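PDB 4AN8: CRISPR-associated protein CasA/Cse1 from Thermus thermophilus, which is a subunit of the Cascade ribonucleoprotein complex, which uses CRISPR RNA to target invading viral and plasmid DNA in bacterial adaptive immunity. Local coordinates for residues S302-F307 and H435-A440. Numbering follows the deposited sequence.
Sequences SFWRDF and HALDGA
Trp304, in the 3-10 turn 303-306 of the loop after strand 292-294, and Ser302 just before it share one carboxylate oxygen on helix 429-446 of the C-terminal helical part of the chain. Trp304 NE1 donates its hydrogen to Asp438 OD1 at 2.6 Å; the acceptor lies close to the indole plane, and the N-H...O angle is 156°. Ser302 OG donates to the same oxygen, Asp438 OD1, at 2.5 Å, a very short distance whose exact value is doubtful. A carboxylate suits the place as a strong acceptor on a short side chain, and the two donors would probably stabilise its negative charge. The carboxylate stands almost perpendicular to the indole, 87° between planes, and NE1 meets OD1 nearly end-on, in line with its C-O bond. Trp304 reaches it with CG between its own backbone N and carbonyl carbon (chi1 51°), while Ser302 CB covers part of one indole face 3.4 Å above the plane. The six-membered ring of the indole adds apolar surface: Trp304 CZ2 lies 3.8 Å from Leu437 CB, the two side chains crossing at about a right angle. Trp304 also stacks on Phe441 and touches Leu382 and Tyr363, placing the turn between helices 372-403 and 429-446 and strand 354-364.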
loop_
_atom_site.group_PDB
_atom_site.type_symbol
_atom_site.label_atom_id
_atom_site.label_comp_id
_atom_site.label_asym_id
_atom_site.label_seq_id
_atom_site.Cartn_x
_atom_site.Cartn_y
_atom_site.Cartn_z
ATOM N N SER A 302 8.699 7.546 9.703
ATOM C CA SER A 302 8.964 6.166 9.299
ATOM C C SER A 302 7.768 5.267 9.546
ATOM O O SER A 302 7.198 5.267 10.628
ATOM C CB SER A 302 10.178 5.608 10.062
ATOM O OG SER A 302 11.385 6.219 9.636
ATOM N N PHE A 303 7.405 4.473 8.548
ATOM C CA PHE A 303 6.208 3.658 8.644
ATOM C C PHE A 303 6.247 2.561 9.729
ATOM O O PHE A 303 5.246 2.294 10.394
ATOM C CB PHE A 303 5.868 3.040 7.289
ATOM C CG PHE A 303 4.552 2.354 7.281
ATOM C CD1 PHE A 303 3.391 3.077 7.488
ATOM C CD2 PHE A 303 4.471 0.975 7.136
ATOM C CE1 PHE A 303 2.133 2.416 7.504
ATOM C CE2 PHE A 303 3.243 0.318 7.157
ATOM C CZ PHE A 303 2.075 1.031 7.343
ATOM N N TRP A 304 7.395 1.922 9.900
ATOM C CA TRP A 304 7.517 0.828 10.857
ATOM C C TRP A 304 7.220 1.302 12.279
ATOM O O TRP A 304 6.984 0.491 13.181
ATOM C CB TRP A 304 8.897 0.144 10.770
ATOM C CG TRP A 304 10.064 1.097 10.846
ATOM C CD1 TRP A 304 10.708 1.679 9.799
ATOM C CD2 TRP A 304 10.698 1.594 12.033
ATOM N NE1 TRP A 304 11.715 2.500 10.249
ATOM C CE2 TRP A 304 11.737 2.459 11.621
ATOM C CE3 TRP A 304 10.506 1.375 13.396
ATOM C CZ2 TRP A 304 12.572 3.129 12.537
ATOM C CZ3 TRP A 304 11.352 2.030 14.311
ATOM C CH2 TRP A 304 12.361 2.902 13.869
ATOM N N ARG A 305 7.224 2.615 12.471
ATOM C CA ARG A 305 6.918 3.186 13.776
ATOM C C ARG A 305 5.497 2.892 14.226
ATOM O O ARG A 305 5.188 2.991 15.403
ATOM C CB ARG A 305 7.130 4.688 13.762
ATOM C CG ARG A 305 8.573 5.065 13.835
ATOM C CD ARG A 305 8.682 6.253 14.733
ATOM N NE ARG A 305 9.077 7.417 13.995
ATOM C CZ ARG A 305 9.020 8.653 14.463
ATOM N NH1 ARG A 305 8.554 8.912 15.680
ATOM N NH2 ARG A 305 9.424 9.632 13.677
ATOM N N ASP A 306 4.632 2.541 13.285
ATOM C CA ASP A 306 3.265 2.165 13.623
ATOM C C ASP A 306 3.079 0.655 13.792
ATOM O O ASP A 306 1.954 0.210 14.021
ATOM C CB ASP A 306 2.286 2.687 12.557
ATOM C CG ASP A 306 2.202 4.193 12.536
ATOM O OD1 ASP A 306 2.045 4.798 13.607
ATOM O OD2 ASP A 306 2.326 4.792 11.451
ATOM N N PHE A 307 4.143 -0.134 13.656
ATOM C CA PHE A 307 3.986 -1.592 13.659
ATOM C C PHE A 307 3.491 -2.221 14.985
ATOM O O PHE A 307 2.929 -3.319 14.960
ATOM C CB PHE A 307 5.253 -2.330 13.199
ATOM C CG PHE A 307 5.475 -2.332 11.699
ATOM C CD1 PHE A 307 4.564 -1.737 10.828
ATOM C CD2 PHE A 307 6.610 -2.942 11.162
ATOM C CE1 PHE A 307 4.790 -1.752 9.470
ATOM C CE2 PHE A 307 6.841 -2.967 9.816
ATOM C CZ PHE A 307 5.932 -2.384 8.958
ATOM N N HIS A 435 16.731 8.214 10.361
ATOM C CA HIS A 435 17.315 7.637 9.156
ATOM C C HIS A 435 18.218 6.445 9.471
ATOM O O HIS A 435 18.196 5.423 8.773
ATOM C CB HIS A 435 18.097 8.680 8.368
ATOM C CG HIS A 435 18.695 8.141 7.109
ATOM N ND1 HIS A 435 18.217 8.470 5.861
ATOM C CD2 HIS A 435 19.710 7.268 6.909
ATOM C CE1 HIS A 435 18.924 7.834 4.941
ATOM N NE2 HIS A 435 19.835 7.097 5.551
ATOM N N ALA A 436 19.016 6.566 10.520
ATOM C CA ALA A 436 19.874 5.453 10.909
ATOM C C ALA A 436 19.050 4.253 11.317
ATOM O O ALA A 436 19.408 3.117 11.007
ATOM C CB ALA A 436 20.798 5.855 12.038
ATOM N N LEU A 437 17.953 4.496 12.035
ATOM C CA LEU A 437 17.077 3.405 12.498
ATOM C C LEU A 437 16.287 2.746 11.349
ATOM O O LEU A 437 16.001 1.548 11.399
ATOM C CB LEU A 437 16.124 3.919 13.572
ATOM C CG LEU A 437 16.803 4.351 14.880
ATOM C CD1 LEU A 437 15.732 4.661 15.908
ATOM C CD2 LEU A 437 17.715 3.253 15.393
ATOM N N ASP A 438 15.949 3.519 10.319
ATOM C CA ASP A 438 15.367 2.937 9.104
ATOM C C ASP A 438 16.253 1.822 8.535
ATOM O O ASP A 438 15.746 0.789 8.114
ATOM C CB ASP A 438 15.122 4.000 8.033
ATOM C CG ASP A 438 13.952 4.893 8.357
ATOM O OD1 ASP A 438 12.995 4.438 9.038
ATOM O OD2 ASP A 438 13.982 6.071 7.935
ATOM N N GLY A 439 17.575 2.030 8.539
ATOM C CA GLY A 439 18.515 0.999 8.146
ATOM C C GLY A 439 18.660 -0.122 9.164
ATOM O O GLY A 439 18.910 -1.275 8.810
ATOM N N ALA A 440 18.511 0.200 10.445
ATOM C CA ALA A 440 18.689 -0.819 11.470
ATOM C C ALA A 440 17.427 -1.651 11.683
ATOM O O ALA A 440 17.507 -2.811 12.104
ATOM C CB ALA A 440 19.127 -0.185 12.790
#